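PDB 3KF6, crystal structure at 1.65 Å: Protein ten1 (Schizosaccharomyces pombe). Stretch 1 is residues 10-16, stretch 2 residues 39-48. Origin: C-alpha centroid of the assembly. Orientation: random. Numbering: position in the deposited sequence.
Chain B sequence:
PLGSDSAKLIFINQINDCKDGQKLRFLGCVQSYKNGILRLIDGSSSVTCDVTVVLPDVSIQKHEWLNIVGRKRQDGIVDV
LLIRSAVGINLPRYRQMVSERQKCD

Stretch 1 (10-16) IFINQIN
Stretch 2, residues 39-48: RLIDGSSSVT

Packing of residues 10-16 of Ten1 against the β-hairpin of residues 39-48. The hairpin enters on a strand that begins before Arg-39 and ends at Asp-42, reverses in a type II' turn from Asp-42 to Ser-45, and leaves on a strand that starts at Ser-45 and continues past Thr-48. Leu-40 and Val-47 form a reciprocal backbone pair (Leu-40 N to Val-47 O, 3.0 Å; Val-47 N to Leu-40 O, 2.9 Å), as do Asp-42 and Ser-45 (Asp-42 N to Ser-45 O, 3.0 Å; Ser-45 N to Asp-42 O, 3.1 Å). Gly-43 occupies the turn at phi/psi 70/-128, where the positive phi favours glycine. Alternation along the strands directs the CA-to-CB bonds of Leu-40, Asp-42, Ser-45 and Val-47 toward stretch 1, and those of Ile-41 and Ser-46 away.

Stretch 1 approaches extended at Phe-11 (-98/158), then bends tightly at Ile-12 (-58/-37) and Asn-13 (-65/-6). Gln-14 N to Phe-11 O (2.9 Å) and Ile-15 N to Ile-12 O (3.1 Å) close the bends; Gln-14, with chi1 m, chi2 t and chi3 -54°, folds back so that its OE1 accepts from Phe-11 N at 2.8 Å. The CA atoms of Asn-13 and Ser-45 lie 5.3 Å apart, setting the register.

Ile-12 is the centrepiece, buried and contributing 107 Å² of the 344 Å² covered on both sides. Its m, t rotamer extends CD1 over the hairpin, 4.1 Å from Leu-40 CB, 4.0 Å from Asp-42 CB and 4.0 Å from Val-47 CG1, while CG2 lies 3.6 Å from Ser-45 OG and 3.7 Å from Ser-46 C. A branched aliphatic chain thus spans both strands. Ile-15 is also m, t. Val-47, with chi1 at 60° (p), packs its CG1 4.0 Å from both Ile-12 CD1 and Ile-15 CD1, and its CG2 3.7 Å from Ile-15 CD1. Leu-40 (m, t) adds apolar surface beside Ile-12.

Ser-45 CB, its CA-to-CB bond directed toward stretch 1, lies 3.8 Å from Asn-13 CB. The p rotamer of Ser-45 turns OG back to donate to Asp-42 O at 2.6 Å, satisfying the hydroxyl within the hairpin beside the Ile-12 methyl. The CA-to-CB bond of Asn-13 (chi1 p, chi2 54°) points sideways, and the residue is exposed.

No direct hydrogen bond joins the stretches; one water bridges them. It accepts from Ile-12 N at 3.0 Å and donates to Asp-42 OD2 at 2.8 Å, the carboxylate being carried there by chi1 -173° (t) and chi2 17°. The CA-to-CB bond of Phe-11 points sideways; with chi1 m and chi2 102° its CD2 lies 4.4 Å from Asp-42 OD2, which sits oblique to the ring.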

# COMPACT_ATOMS: atom_id res chain seq x y z
N ILE B 10 -2.07 -0.30 -10.98
CA ILE B 10 -2.04 -0.35 -12.45
C ILE B 10 -1.76 1.00 -13.10
O ILE B 10 -1.62 2.02 -12.43
CB ILE B 10 -3.39 -0.82 -12.99
CG1 ILE B 10 -4.48 0.16 -12.56
CG2 ILE B 10 -3.70 -2.22 -12.47
CD1 ILE B 10 -5.84 -0.12 -13.18
N PHE B 11 -1.69 0.99 -14.43
CA PHE B 11 -1.50 2.22 -15.19
C PHE B 11 -2.90 2.61 -15.65
O PHE B 11 -3.79 1.77 -15.70
CB PHE B 11 -0.63 1.99 -16.42
CG PHE B 11 0.78 1.61 -16.11
CD1 PHE B 11 1.19 0.28 -16.22
CD2 PHE B 11 1.70 2.56 -15.69
CE1 PHE B 11 2.51 -0.08 -15.91
CE2 PHE B 11 3.01 2.21 -15.39
CZ PHE B 11 3.41 0.88 -15.50
N ILE B 12 -3.09 3.89 -15.97
CA ILE B 12 -4.40 4.33 -16.43
C ILE B 12 -4.83 3.55 -17.67
O ILE B 12 -6.00 3.21 -17.81
CB ILE B 12 -4.40 5.84 -16.72
CG1 ILE B 12 -4.39 6.61 -15.39
CG2 ILE B 12 -5.62 6.22 -17.57
CD1 ILE B 12 -4.36 8.11 -15.54
N ASN B 13 -3.88 3.24 -18.54
CA ASN B 13 -4.19 2.50 -19.76
C ASN B 13 -4.67 1.07 -19.51
O ASN B 13 -5.08 0.38 -20.45
CB ASN B 13 -2.97 2.47 -20.70
CG ASN B 13 -1.78 1.74 -20.10
OD1 ASN B 13 -1.89 0.59 -19.68
ND2 ASN B 13 -0.63 2.41 -20.07
N GLN B 14 -4.64 0.63 -18.26
CA GLN B 14 -5.09 -0.73 -17.92
C GLN B 14 -6.43 -0.74 -17.20
O GLN B 14 -6.99 -1.80 -16.92
CB GLN B 14 -4.06 -1.44 -17.03
CG GLN B 14 -2.68 -1.56 -17.63
CD GLN B 14 -1.68 -2.14 -16.64
OE1 GLN B 14 -1.54 -1.63 -15.52
NE2 GLN B 14 -0.99 -3.21 -17.03
N ILE B 15 -6.96 0.44 -16.89
CA ILE B 15 -8.23 0.52 -16.18
C ILE B 15 -9.35 -0.23 -16.89
O ILE B 15 -10.15 -0.90 -16.24
CB ILE B 15 -8.64 1.99 -15.95
CG1 ILE B 15 -7.64 2.65 -14.99
CG2 ILE B 15 -10.05 2.05 -15.38
CD1 ILE B 15 -7.87 4.13 -14.78
N ASN B 16 -9.41 -0.12 -18.21
CA ASN B 16 -10.46 -0.78 -18.98
C ASN B 16 -10.26 -2.29 -19.09
O ASN B 16 -11.08 -2.99 -19.67
CB ASN B 16 -10.57 -0.17 -20.38
CG ASN B 16 -11.02 1.28 -20.33
OD1 ASN B 16 -11.89 1.65 -19.54
ND2 ASN B 16 -10.45 2.11 -21.20
N ARG B 39 -10.53 14.81 -14.77
CA ARG B 39 -10.05 14.03 -15.90
C ARG B 39 -8.54 13.89 -15.78
O ARG B 39 -7.82 14.89 -15.76
CB ARG B 39 -10.43 14.71 -17.22
CG ARG B 39 -10.02 13.92 -18.47
CD ARG B 39 -10.73 14.45 -19.71
NE ARG B 39 -10.38 13.70 -20.91
CZ ARG B 39 -9.26 13.86 -21.60
NH1 ARG B 39 -8.37 14.76 -21.21
NH2 ARG B 39 -9.02 13.13 -22.68
N LEU B 40 -8.07 12.65 -15.69
CA LEU B 40 -6.64 12.39 -15.57
C LEU B 40 -6.12 11.67 -16.80
O LEU B 40 -6.81 10.85 -17.39
CB LEU B 40 -6.34 11.52 -14.35
CG LEU B 40 -6.62 12.12 -12.97
CD1 LEU B 40 -6.18 11.11 -11.91
CD2 LEU B 40 -5.85 13.41 -12.79
N ILE B 41 -4.89 11.99 -17.18
CA ILE B 41 -4.29 11.36 -18.34
C ILE B 41 -2.89 10.85 -18.03
O ILE B 41 -2.27 11.25 -17.05
CB ILE B 41 -4.17 12.34 -19.53
CG1 ILE B 41 -3.23 13.49 -19.16
CG2 ILE B 41 -5.55 12.89 -19.90
CD1 ILE B 41 -2.98 14.47 -20.28
N ASP B 42 -2.43 9.95 -18.88
CA ASP B 42 -1.09 9.39 -18.78
C ASP B 42 -0.77 9.00 -20.21
O ASP B 42 -1.23 7.97 -20.70
CB ASP B 42 -1.06 8.17 -17.85
CG ASP B 42 0.34 7.67 -17.59
OD1 ASP B 42 1.30 8.44 -17.84
OD2 ASP B 42 0.50 6.52 -17.14
N GLY B 43 0.01 9.84 -20.88
CA GLY B 43 0.33 9.57 -22.27
C GLY B 43 -0.93 9.76 -23.09
O GLY B 43 -1.59 10.79 -22.99
N SER B 44 -1.27 8.76 -23.90
CA SER B 44 -2.45 8.83 -24.74
C SER B 44 -3.70 8.29 -24.04
O SER B 44 -4.80 8.32 -24.61
CB SER B 44 -2.21 8.06 -26.04
OG SER B 44 -1.81 6.73 -25.78
N SER B 45 -3.55 7.81 -22.81
CA SER B 45 -4.69 7.26 -22.07
C SER B 45 -5.30 8.28 -21.13
O SER B 45 -4.64 9.24 -20.73
CB SER B 45 -4.27 6.04 -21.26
OG SER B 45 -3.26 6.38 -20.32
N SER B 46 -6.55 8.06 -20.78
CA SER B 46 -7.25 8.96 -19.87
C SER B 46 -8.34 8.24 -19.10
O SER B 46 -8.76 7.13 -19.47
CB SER B 46 -7.86 10.13 -20.65
OG SER B 46 -8.82 9.67 -21.58
N VAL B 47 -8.79 8.86 -18.03
CA VAL B 47 -9.85 8.30 -17.21
C VAL B 47 -10.60 9.42 -16.52
O VAL B 47 -10.02 10.44 -16.15
CB VAL B 47 -9.29 7.32 -16.14
CG1 VAL B 47 -8.34 8.05 -15.22
CG2 VAL B 47 -10.43 6.71 -15.34
N THR B 48 -11.91 9.24 -16.38
CA THR B 48 -12.75 10.22 -15.72
C THR B 48 -12.91 9.78 -14.27
O THR B 48 -13.36 8.67 -13.99
CB THR B 48 -14.13 10.30 -16.40
OG1 THR B 48 -13.98 10.92 -17.68
CG2 THR B 48 -15.10 11.10 -15.55
O HOH W 1 -1.00 5.71 -14.88